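PDB 3CDD: prophage MuSo2, 43 kDa tail protein from Shewanella oneidensis, which probably serves as a trimeric structural component of the tail baseplate of a Mu-like prophage. Local coordinates for residues A[23-28]-A[320-325]; A[179-184]-A[300-305]; A[192-197]-A[307-312]; A[284-289]-A[331-336]. All coordinates share one frame; numbering follows the deposited sequence.

Contact 1. Residues A[23-28]-A[320-325]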
loop_
_atom_site.group_PDB
_atom_site.type_symbol
_atom_site.label_atom_id
_atom_site.label_comp_id
_atom_site.label_asym_id
_atom_site.label_seq_id
_atom_site.Cartn_x
_atom_site.Cartn_y
_atom_site.Cartn_z
ATOM N N GLY A 23 23.067 -6.628 -1.194
ATOM C CA GLY A 23 22.449 -6.022 -0.013
ATOM C C GLY A 23 22.177 -7.118 1.006
ATOM O O GLY A 23 21.524 -8.111 0.687
ATOM N N ILE A 24 22.710 -7.005 2.223
ATOM C CA ILE A 24 22.379 -8.015 3.256
ATOM C C ILE A 24 21.903 -7.286 4.509
ATOM O O ILE A 24 22.587 -6.380 5.000
ATOM C CB ILE A 24 23.561 -8.967 3.561
ATOM C CG1 ILE A 24 23.867 -9.863 2.367
ATOM C CG2 ILE A 24 23.251 -9.872 4.771
ATOM C CD1 ILE A 24 25.319 -10.457 2.363
ATOM N N THR A 25 20.711 -7.626 4.987
ATOM C CA THR A 25 20.243 -7.079 6.252
ATOM C C THR A 25 20.406 -8.095 7.378
ATOM O O THR A 25 20.016 -9.258 7.246
ATOM C CB THR A 25 18.772 -6.581 6.161
ATOM O OG1 THR A 25 18.687 -5.592 5.149
ATOM C CG2 THR A 25 18.323 -5.915 7.483
ATOM N N ARG A 26 21.024 -7.645 8.463
ATOM C CA ARG A 26 20.910 -8.296 9.759
ATOM C C ARG A 26 20.084 -7.372 10.668
ATOM O O ARG A 26 20.305 -6.150 10.704
ATOM C CB ARG A 26 22.300 -8.559 10.355
ATOM C CG ARG A 26 23.198 -9.461 9.455
ATOM C CD ARG A 26 24.334 -10.175 10.207
ATOM N NE ARG A 26 23.823 -11.019 11.281
ATOM C CZ ARG A 26 24.221 -10.955 12.550
ATOM N NH1 ARG A 26 23.669 -11.762 13.449
ATOM N NH2 ARG A 26 25.189 -10.107 12.922
ATOM N N SER A 27 19.148 -7.939 11.409
ATOM C CA SER A 27 18.238 -7.110 12.200
ATOM C C SER A 27 17.774 -7.761 13.484
ATOM O O SER A 27 17.550 -8.963 13.524
ATOM C CB SER A 27 17.013 -6.760 11.379
ATOM O OG SER A 27 16.151 -5.964 12.162
ATOM N N LEU A 28 17.598 -6.963 14.526
ATOM C CA LEU A 28 17.015 -7.440 15.785
ATOM C C LEU A 28 15.490 -7.382 15.783
ATOM O O LEU A 28 14.850 -7.933 16.681
ATOM C CB LEU A 28 17.519 -6.610 16.970
ATOM C CG LEU A 28 18.837 -6.879 17.696
ATOM C CD1 LEU A 28 18.953 -5.857 18.833
ATOM C CD2 LEU A 28 18.925 -8.310 18.249
ATOM N N ILE A 320 22.943 -1.060 18.492
ATOM C CA ILE A 320 22.749 -1.375 17.072
ATOM C C ILE A 320 21.597 -2.360 16.915
ATOM O O ILE A 320 21.704 -3.521 17.311
ATOM C CB ILE A 320 24.018 -1.935 16.379
ATOM C CG1 ILE A 320 25.179 -0.935 16.496
ATOM C CG2 ILE A 320 23.691 -2.302 14.911
ATOM C CD1 ILE A 320 26.462 -1.387 15.815
ATOM N N ALA A 321 20.517 -1.894 16.299
ATOM C CA ALA A 321 19.322 -2.702 16.076
ATOM C C ALA A 321 19.309 -3.385 14.700
ATOM O O ALA A 321 18.746 -4.472 14.535
ATOM C CB ALA A 321 18.063 -1.852 16.250
ATOM N N SER A 322 19.927 -2.760 13.709
ATOM C CA SER A 322 19.908 -3.330 12.386
ATOM C C SER A 322 21.113 -2.879 11.605
ATOM O O SER A 322 21.623 -1.799 11.850
ATOM C CB SER A 322 18.655 -2.833 11.675
ATOM O OG SER A 322 18.454 -3.583 10.512
ATOM N N ILE A 323 21.527 -3.674 10.625
ATOM C CA ILE A 323 22.609 -3.286 9.751
ATOM C C ILE A 323 22.235 -3.637 8.339
ATOM O O ILE A 323 21.822 -4.770 8.087
ATOM C CB ILE A 323 23.955 -4.027 10.114
ATOM C CG1 ILE A 323 24.384 -3.697 11.533
ATOM C CG2 ILE A 323 25.064 -3.573 9.204
ATOM C CD1 ILE A 323 25.376 -4.737 12.092
ATOM N N LEU A 324 22.365 -2.684 7.408
ATOM C CA LEU A 324 22.376 -3.060 5.988
ATOM C C LEU A 324 23.814 -3.040 5.439
ATOM O O LEU A 324 24.461 -1.985 5.379
ATOM C CB LEU A 324 21.430 -2.179 5.154
ATOM C CG LEU A 324 21.527 -2.328 3.623
ATOM C CD1 LEU A 324 21.149 -3.733 3.142
ATOM C CD2 LEU A 324 20.584 -1.248 2.980
ATOM N N PHE A 325 24.317 -4.220 5.088
ATOM C CA PHE A 325 25.607 -4.347 4.470
ATOM C C PHE A 325 25.387 -4.289 2.963
ATOM O O PHE A 325 24.687 -5.134 2.405
ATOM C CB PHE A 325 26.228 -5.705 4.772
ATOM C CG PHE A 325 26.606 -5.929 6.212
ATOM C CD1 PHE A 325 25.819 -6.744 7.022
ATOM C CD2 PHE A 325 27.793 -5.394 6.734
ATOM C CE1 PHE A 325 26.178 -6.984 8.375
ATOM C CE2 PHE A 325 28.183 -5.644 8.083
ATOM C CZ PHE A 325 27.372 -6.442 8.895
#
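R26 and F325 meet on one face of an antiparallel strand pair, the aliphatic stem of the arginine lying at the edge of the phenyl ring. From CB the arginine sets out on the face that also carries I24, I323 and F325. Its CG, anti to the carbonyl carbon, comes within 4.0 Å of F325 CE1, and R26 CD stays near that same rim atom. A bend at chi3 (58°) places NE off the line of the stem, and the guanidinium finishes 14° from the ring plane. The tip is held by residues beyond the pair: NH2 bonds N300 OD1, and NH1 makes a weak bond to S172 O. One face of the F325 ring is filled by I323 CG2, 3.6 Å above the plane and over the centre.

On the other side of the strand pair, T25 OG1 lies 3.7 Å from L324 CD1 and S27 CB 3.6 Å from S322 OG. Hydrogen-bonded pairs I24/F325 and R26/I323 alternate with non-hydrogen-bonded pairs T25/L324 and S27/S322, and L28 N adds a 2.7 Å bond to A321 O. The segment axes run at 168°. This ladder joins a strand of the GpP-like N-terminal family region to one of the fourth-domain region, both of the phage-barrel clan. On its other edge strand 317-328 pairs with strand 331-339, where A321 and S322 both face S337, a classic beta bulge.

Contact 2. Residues A[179-184]-A[300-305]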
loop_
_atom_site.group_PDB
_atom_site.type_symbol
_atom_site.label_atom_id
_atom_site.label_comp_id
_atom_site.label_asym_id
_atom_site.label_seq_id
_atom_site.Cartn_x
_atom_site.Cartn_y
_atom_site.Cartn_z
ATOM N N VAL A 179 18.609 -17.290 18.208
ATOM C CA VAL A 179 19.240 -16.708 19.400
ATOM C C VAL A 179 18.213 -16.127 20.373
ATOM O O VAL A 179 17.382 -15.284 20.007
ATOM C CB VAL A 179 20.303 -15.616 19.069
ATOM C CG1 VAL A 179 20.911 -15.048 20.366
ATOM C CG2 VAL A 179 21.396 -16.165 18.186
ATOM N N ILE A 180 18.290 -16.590 21.622
ATOM C CA ILE A 180 17.507 -16.032 22.711
ATOM C C ILE A 180 18.389 -15.152 23.599
ATOM O O ILE A 180 19.332 -15.624 24.262
ATOM C CB ILE A 180 16.814 -17.116 23.547
ATOM C CG1 ILE A 180 15.977 -18.036 22.645
ATOM C CG2 ILE A 180 15.970 -16.464 24.649
ATOM C CD1 ILE A 180 15.449 -19.303 23.348
ATOM N N THR A 181 18.073 -13.866 23.607
ATOM C CA THR A 181 18.918 -12.909 24.298
ATOM C C THR A 181 18.141 -11.731 24.898
ATOM O O THR A 181 16.908 -11.743 24.967
ATOM C CB THR A 181 20.061 -12.454 23.354
ATOM O OG1 THR A 181 21.027 -11.703 24.094
ATOM C CG2 THR A 181 19.529 -11.636 22.154
ATOM N N ARG A 182 18.877 -10.738 25.378
ATOM C CA ARG A 182 18.314 -9.463 25.817
ATOM C C ARG A 182 19.208 -8.399 25.229
ATOM O O ARG A 182 20.302 -8.717 24.776
ATOM C CB ARG A 182 18.336 -9.340 27.355
ATOM C CG ARG A 182 17.201 -10.053 28.083
ATOM C CD ARG A 182 17.311 -9.774 29.592
ATOM N NE ARG A 182 16.095 -10.097 30.347
ATOM C CZ ARG A 182 15.811 -11.292 30.861
ATOM N NH1 ARG A 182 16.653 -12.307 30.706
ATOM N NH2 ARG A 182 14.679 -11.469 31.529
ATOM N N ALA A 183 18.768 -7.142 25.251
ATOM C CA ALA A 183 19.623 -6.025 24.842
ATOM C C ALA A 183 20.990 -6.146 25.507
ATOM O O ALA A 183 21.082 -6.238 26.729
ATOM C CB ALA A 183 18.984 -4.707 25.209
ATOM N N SER A 184 22.043 -6.137 24.698
ATOM C CA SER A 184 23.393 -6.474 25.156
ATOM C C SER A 184 24.091 -5.349 25.931
ATOM O O SER A 184 23.749 -4.175 25.787
ATOM C CB SER A 184 24.247 -6.864 23.953
ATOM O OG SER A 184 25.492 -7.406 24.346
ATOM N N ASN A 300 28.017 -5.553 14.124
ATOM C CA ASN A 300 27.193 -6.627 14.697
ATOM C C ASN A 300 25.976 -6.051 15.388
ATOM O O ASN A 300 26.093 -5.051 16.058
ATOM C CB ASN A 300 28.037 -7.438 15.687
ATOM C CG ASN A 300 27.388 -8.760 16.095
ATOM O OD1 ASN A 300 26.363 -9.192 15.537
ATOM N ND2 ASN A 300 27.994 -9.411 17.066
ATOM N N ILE A 301 24.807 -6.671 15.197
ATOM C CA ILE A 301 23.588 -6.225 15.868
ATOM C C ILE A 301 23.702 -6.508 17.360
ATOM O O ILE A 301 24.493 -7.344 17.777
ATOM C CB ILE A 301 22.274 -6.892 15.330
ATOM C CG1 ILE A 301 22.367 -8.432 15.359
ATOM C CG2 ILE A 301 21.890 -6.336 13.937
ATOM C CD1 ILE A 301 21.085 -9.147 14.837
ATOM N N ASN A 302 22.897 -5.809 18.155
ATOM C CA ASN A 302 22.872 -6.000 19.611
ATOM C C ASN A 302 24.248 -5.794 20.221
ATOM O O ASN A 302 24.715 -6.594 21.044
ATOM C CB ASN A 302 22.295 -7.369 19.981
ATOM C CG ASN A 302 21.748 -7.404 21.389
ATOM O OD1 ASN A 302 21.452 -6.349 21.973
ATOM N ND2 ASN A 302 21.612 -8.616 21.958
ATOM N N THR A 303 24.910 -4.733 19.779
ATOM C CA THR A 303 26.099 -4.236 20.447
ATOM C C THR A 303 25.926 -2.747 20.667
ATOM O O THR A 303 25.147 -2.086 19.953
ATOM C CB THR A 303 27.421 -4.522 19.676
ATOM O OG1 THR A 303 27.314 -4.080 18.323
ATOM C CG2 THR A 303 27.795 -6.027 19.709
ATOM N N LEU A 304 26.633 -2.224 21.667
ATOM C CA LEU A 304 26.497 -0.830 22.055
ATOM C C LEU A 304 27.596 0.018 21.406
ATOM O O LEU A 304 28.778 -0.391 21.349
ATOM C CB LEU A 304 26.552 -0.693 23.596
ATOM C CG LEU A 304 25.420 -1.235 24.488
ATOM C CD1 LEU A 304 25.795 -1.072 25.945
ATOM C CD2 LEU A 304 24.092 -0.541 24.221
ATOM N N VAL A 305 27.193 1.202 20.945
ATOM C CA VAL A 305 28.081 2.111 20.232
ATOM C C VAL A 305 27.858 3.565 20.726
ATOM O O VAL A 305 26.747 4.082 20.642
ATOM C CB VAL A 305 27.886 1.930 18.689
ATOM C CG1 VAL A 305 26.526 2.464 18.231
ATOM C CG2 VAL A 305 29.001 2.585 17.922
HETATM O O HOH W 1 26.097 -8.801 21.507
#
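N302 is the first residue of 300-305 to meet 179-184, and its carboxamide makes both direct hydrogen bonds of the contact. CG stands anti to the backbone N (chi1 -157°), and the amide beyond it spans two peptide groups. ND2 donates to R182 O over 3.1 Å in a nearly straight bond; the acceptor lies in the amide plane of N302, while the donor sits 39° above the R182 carbonyl plane. The same nitrogen approaches T181 CG2 at 3.7 Å, the two side chains reaching toward each other tip to tip. OD1 accepts from S184 N at 2.8 Å. The backbone of N302 takes part too: a water donates to N302 O at 2.6 Å and lies 3.2 Å from S184 OG, which also bonds T186 N. Within the segment T303 OG1 donates to N300 O. L304 then brings CG to 3.6 Å from S184 O, an apolar branch against a carbonyl.

The contact thus ties the end of strand 178-181, in the gp44-like second-domain region, to the approach to strand 304-309. With ND2 donating to one carbonyl and OD1 accepting from one N-H, the bonding pattern is consistent with a single amide orientation, so the contact depends on side-chain-to-backbone bonds.

Contact 3. Residues A[192-197]-A[307-312]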
loop_
_atom_site.group_PDB
_atom_site.type_symbol
_atom_site.label_atom_id
_atom_site.label_comp_id
_atom_site.label_asym_id
_atom_site.label_seq_id
_atom_site.Cartn_x
_atom_site.Cartn_y
_atom_site.Cartn_z
ATOM N N LEU A 192 30.595 6.016 16.856
ATOM C CA LEU A 192 30.222 6.708 15.648
ATOM C C LEU A 192 30.318 8.214 15.918
ATOM O O LEU A 192 29.462 8.788 16.600
ATOM C CB LEU A 192 28.801 6.311 15.225
ATOM C CG LEU A 192 28.582 4.871 14.732
ATOM C CD1 LEU A 192 27.094 4.464 14.857
ATOM C CD2 LEU A 192 29.022 4.718 13.264
ATOM N N ILE A 193 31.357 8.836 15.370
ATOM C CA ILE A 193 31.698 10.226 15.670
ATOM C C ILE A 193 31.580 11.082 14.410
ATOM O O ILE A 193 32.332 10.895 13.442
ATOM C CB ILE A 193 33.147 10.345 16.269
ATOM C CG1 ILE A 193 33.316 9.404 17.458
ATOM C CG2 ILE A 193 33.456 11.792 16.690
ATOM C CD1 ILE A 193 34.771 8.994 17.759
ATOM N N LEU A 194 30.596 11.987 14.427
ATOM C CA LEU A 194 30.451 13.040 13.423
ATOM C C LEU A 194 31.780 13.755 13.160
ATOM O O LEU A 194 32.372 14.356 14.075
ATOM C CB LEU A 194 29.384 14.045 13.878
ATOM C CG LEU A 194 29.089 15.282 13.032
ATOM C CD1 LEU A 194 28.742 14.883 11.623
ATOM C CD2 LEU A 194 27.936 16.029 13.644
ATOM N N GLY A 195 32.249 13.667 11.915
ATOM C CA GLY A 195 33.547 14.227 11.528
ATOM C C GLY A 195 34.713 13.244 11.538
ATOM O O GLY A 195 35.838 13.598 11.142
ATOM N N ASP A 196 34.456 12.012 11.985
ATOM C CA ASP A 196 35.503 10.985 12.114
ATOM C C ASP A 196 35.196 9.794 11.211
ATOM O O ASP A 196 35.753 9.679 10.125
ATOM C CB ASP A 196 35.673 10.573 13.591
ATOM C CG ASP A 196 36.416 9.236 13.784
ATOM O OD1 ASP A 196 36.862 8.598 12.804
ATOM O OD2 ASP A 196 36.543 8.814 14.954
ATOM N N ASN A 197 34.296 8.907 11.646
ATOM C CA ASN A 197 34.013 7.703 10.861
ATOM C C ASN A 197 32.614 7.642 10.225
ATOM O O ASN A 197 32.236 6.626 9.628
ATOM C CB ASN A 197 34.300 6.430 11.674
ATOM C CG ASN A 197 33.426 6.302 12.932
ATOM O OD1 ASN A 197 32.730 7.241 13.339
ATOM N ND2 ASN A 197 33.472 5.126 13.553
ATOM N N VAL A 307 27.459 7.410 20.473
ATOM C CA VAL A 307 27.090 8.220 19.308
ATOM C C VAL A 307 27.298 9.677 19.728
ATOM O O VAL A 307 26.749 10.105 20.738
ATOM C CB VAL A 307 25.653 7.865 18.801
ATOM C CG1 VAL A 307 25.157 8.816 17.687
ATOM C CG2 VAL A 307 25.599 6.402 18.316
ATOM N N ILE A 308 28.182 10.385 19.017
ATOM C CA ILE A 308 28.360 11.841 19.192
ATOM C C ILE A 308 27.963 12.514 17.883
ATOM O O ILE A 308 28.685 12.419 16.888
ATOM C CB ILE A 308 29.818 12.254 19.550
ATOM C CG1 ILE A 308 30.451 11.288 20.564
ATOM C CG2 ILE A 308 29.857 13.720 20.037
ATOM C CD1 ILE A 308 31.918 11.616 20.934
ATOM N N ASP A 309 26.804 13.166 17.875
ATOM C CA ASP A 309 26.283 13.763 16.656
ATOM C C ASP A 309 25.533 15.052 16.992
ATOM O O ASP A 309 24.371 15.024 17.403
ATOM C CB ASP A 309 25.381 12.766 15.915
ATOM C CG ASP A 309 25.026 13.221 14.500
ATOM O OD1 ASP A 309 25.006 14.445 14.220
ATOM O OD2 ASP A 309 24.752 12.341 13.655
ATOM N N GLU A 310 26.235 16.162 16.787
ATOM C CA GLU A 310 25.799 17.515 17.081
ATOM C C GLU A 310 24.688 17.930 16.131
ATOM O O GLU A 310 23.761 18.602 16.539
ATOM C CB GLU A 310 27.011 18.451 16.906
ATOM C CG GLU A 310 27.004 19.721 17.696
ATOM C CD GLU A 310 28.247 20.615 17.431
ATOM O OE1 GLU A 310 29.141 20.246 16.635
ATOM O OE2 GLU A 310 28.318 21.701 18.028
ATOM N N ILE A 311 24.786 17.526 14.860
ATOM C CA ILE A 311 23.796 17.909 13.839
ATOM C C ILE A 311 22.404 17.361 14.184
ATOM O O ILE A 311 21.406 18.094 14.176
ATOM C CB ILE A 311 24.209 17.419 12.414
ATOM C CG1 ILE A 311 25.424 18.208 11.903
ATOM C CG2 ILE A 311 23.024 17.536 11.443
ATOM C CD1 ILE A 311 26.180 17.522 10.795
HETATM N N MSE A 312 22.385 16.076 14.515
HETATM C CA MSE A 312 21.178 15.319 14.812
HETATM C C MSE A 312 20.671 15.586 16.230
HETATM O O MSE A 312 19.448 15.644 16.476
HETATM C CB MSE A 312 21.499 13.839 14.641
HETATM C CG MSE A 312 20.328 12.985 14.331
HETATM SE SE MSE A 312 20.625 11.835 12.792
HETATM C CE MSE A 312 21.057 13.140 11.431
#
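L194 holds CG anti to its backbone N (chi1 177°), and I311 holds CG1 anti to its carbonyl carbon (chi1 -70°); from these starts the two side chains cross at about a right angle. L194 CD2 comes to 3.7 Å from I311 CD1, and L194 CD1 is almost as near to the same methyl. CD2 also touches polar atoms, lying 3.4 Å from D309 OD1 and 3.6 Å from E310 N.

The backbones form a short parallel bridge, L192 beside V307 and I193 beside I308, by which strand 192-193 joins strand 304-309. I308 N donates to L192 O at 3.2 Å and L194 N to I308 O at 3.1 Å. On the face shared by L192 and V307, L192 CD1 and V307 CG2 pack at 4.2 Å. Past the bridge the chain turns in an Asx motif: D309 OD1 accepts from M312 N at 3.1 Å, met from 60° above the carboxylate plane. Within 192-197, N197 OD1 accepts from I193 N at 2.9 Å, closing the turn that follows strand 192-193.

D309 OD2 bonds both Y285 OH and the hydroxyl of Y84 of the second subunit. L194 packs on Y50 of that subunit, and W80 NE1 of the same subunit bonds M312 O.

Contact 4. Residues A[284-289]-A[331-336]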
loop_
_atom_site.group_PDB
_atom_site.type_symbol
_atom_site.label_atom_id
_atom_site.label_comp_id
_atom_site.label_asym_id
_atom_site.label_seq_id
_atom_site.Cartn_x
_atom_site.Cartn_y
_atom_site.Cartn_z
ATOM N N GLU A 284 20.167 6.524 11.439
ATOM C CA GLU A 284 20.895 5.574 10.594
ATOM C C GLU A 284 22.181 6.195 10.120
ATOM O O GLU A 284 22.153 7.247 9.462
ATOM C CB GLU A 284 20.062 5.197 9.354
ATOM C CG GLU A 284 18.902 4.329 9.681
ATOM C CD GLU A 284 18.103 3.882 8.470
ATOM O OE1 GLU A 284 18.395 4.294 7.313
ATOM O OE2 GLU A 284 17.167 3.094 8.707
ATOM N N TYR A 285 23.281 5.505 10.413
ATOM C CA TYR A 285 24.624 5.951 10.117
ATOM C C TYR A 285 25.244 5.106 9.021
ATOM O O TYR A 285 25.347 3.904 9.149
ATOM C CB TYR A 285 25.501 5.908 11.406
ATOM C CG TYR A 285 25.082 7.011 12.382
ATOM C CD1 TYR A 285 24.026 6.826 13.278
ATOM C CD2 TYR A 285 25.685 8.250 12.335
ATOM C CE1 TYR A 285 23.602 7.876 14.144
ATOM C CE2 TYR A 285 25.292 9.287 13.195
ATOM C CZ TYR A 285 24.252 9.095 14.080
ATOM O OH TYR A 285 23.878 10.140 14.886
ATOM N N THR A 286 25.699 5.768 7.969
ATOM C CA THR A 286 26.368 5.119 6.856
ATOM C C THR A 286 27.871 5.243 7.098
ATOM O O THR A 286 28.405 6.360 7.217
ATOM C CB THR A 286 26.003 5.814 5.554
ATOM O OG1 THR A 286 24.565 5.771 5.356
ATOM C CG2 THR A 286 26.737 5.194 4.377
ATOM N N VAL A 287 28.546 4.086 7.163
ATOM C CA VAL A 287 29.994 4.025 7.291
ATOM C C VAL A 287 30.599 3.276 6.087
ATOM O O VAL A 287 29.890 2.532 5.374
ATOM C CB VAL A 287 30.425 3.367 8.655
ATOM C CG1 VAL A 287 29.845 4.182 9.853
ATOM C CG2 VAL A 287 29.972 1.920 8.750
ATOM N N THR A 288 31.899 3.481 5.874
ATOM C CA THR A 288 32.651 2.799 4.843
ATOM C C THR A 288 33.121 1.431 5.358
ATOM O O THR A 288 33.649 1.328 6.469
ATOM C CB THR A 288 33.862 3.667 4.371
ATOM O OG1 THR A 288 33.388 4.772 3.592
ATOM C CG2 THR A 288 34.838 2.859 3.498
ATOM N N GLY A 289 32.929 0.381 4.552
ATOM C CA GLY A 289 33.378 -0.963 4.934
ATOM C C GLY A 289 32.349 -1.703 5.774
ATOM O O GLY A 289 31.564 -1.109 6.467
ATOM N N GLY A 331 31.372 1.169 -3.874
ATOM C CA GLY A 331 32.118 0.562 -2.773
ATOM C C GLY A 331 31.254 -0.162 -1.750
ATOM O O GLY A 331 30.042 -0.292 -1.922
ATOM N N ARG A 332 31.910 -0.670 -0.714
ATOM C CA ARG A 332 31.261 -1.327 0.405
ATOM C C ARG A 332 30.836 -0.328 1.450
ATOM O O ARG A 332 31.627 0.536 1.852
ATOM C CB ARG A 332 32.226 -2.274 1.084
ATOM C CG ARG A 332 32.150 -3.646 0.594
ATOM C CD ARG A 332 33.509 -4.247 0.667
ATOM N NE ARG A 332 33.712 -5.168 -0.437
ATOM C CZ ARG A 332 34.583 -6.155 -0.427
ATOM N NH1 ARG A 332 35.329 -6.371 0.652
ATOM N NH2 ARG A 332 34.687 -6.930 -1.497
ATOM N N LEU A 333 29.603 -0.473 1.917
ATOM C CA LEU A 333 29.046 0.421 2.915
ATOM C C LEU A 333 28.298 -0.403 3.941
ATOM O O LEU A 333 27.898 -1.520 3.670
ATOM C CB LEU A 333 28.080 1.395 2.248
ATOM C CG LEU A 333 28.583 2.439 1.261
ATOM C CD1 LEU A 333 27.373 3.211 0.739
ATOM C CD2 LEU A 333 29.542 3.364 1.957
ATOM N N ALA A 334 28.140 0.136 5.135
ATOM C CA ALA A 334 27.258 -0.468 6.127
ATOM C C ALA A 334 26.370 0.628 6.662
ATOM O O ALA A 334 26.832 1.728 7.008
ATOM C CB ALA A 334 28.048 -1.162 7.270
ATOM N N VAL A 335 25.081 0.351 6.704
ATOM C CA VAL A 335 24.184 1.293 7.298
ATOM C C VAL A 335 23.745 0.762 8.655
ATOM O O VAL A 335 23.100 -0.263 8.739
ATOM C CB VAL A 335 22.967 1.563 6.407
ATOM C CG1 VAL A 335 22.100 2.608 7.057
ATOM C CG2 VAL A 335 23.414 2.012 4.997
ATOM N N ILE A 336 24.093 1.497 9.707
ATOM C CA ILE A 336 23.867 1.061 11.081
ATOM C C ILE A 336 22.677 1.861 11.633
ATOM O O ILE A 336 22.748 3.078 11.716
ATOM C CB ILE A 336 25.135 1.284 11.905
ATOM C CG1 ILE A 336 26.307 0.516 11.271
ATOM C CG2 ILE A 336 24.967 0.888 13.372
ATOM C CD1 ILE A 336 27.503 1.416 11.226
#
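V287 and I336 make the tightest side-chain contact of this antiparallel beta ladder, V287 CG2 standing 3.5 Å from I336 CD1 as the two cross at about a right angle. CG2 occupies the crowded position between the V287 backbone N and carbonyl carbon, from which it also reaches A334 CB at 3.9 Å. The I336 chi2 of 135° lies away from a staggered value and places CD1 against both methyls of V287.

The reverse face is mixed in character. T286 CG2 lies 4.1 Å from L333 CD2, T286 OG1 lies 3.9 Å from V335 CG2, and E284 CB packs 4.0 Å from V335 CG1.

The segment axes run at 160°, and the register places A334 opposite V287 and I336 opposite Y285, so V287 meets I336 diagonally. T286 and L333 are likewise diagonal neighbours, while T286 and V335 are directly opposed. Y285 and I336 form one hydrogen-bonded pair, V287 and A334 the next; I336 N to Y285 O measures 2.8 Å.

Further out, L192 and W299 pack against V287. E284 OE1 is held by a salt bridge to R202, and R332 NE by one to E327.

Just past strand 284-288, G289 has a positive phi, and G289 N donates to R332 O at 3.0 Å from 55° above that carbonyl's plane.

Overall arrangement
All four contacts are partly buried. Contact 1 is the innermost, about 6 Å from the chain centre, followed by contacts 2 (11 Å), 4 (17 Å) and 3 (24 Å), all centre to centre; contact 3, the most peripheral, is set against the second subunit. Neighbouring strands join them: contacts 1 and 4 meet through the backbone bond of L324 O to V335 N, and contacts 2 and 3 both use strand 304-309. Contact 1 also touches contact 2, where N302 N bonds I320 O, and contacts 3 and 4 touch as well. Their chemistry differs: contacts 1 and 4 are long antiparallel ladders, contact 2 rests on side-chain amide bonds to backbone, and contact 3 is a short parallel bridge.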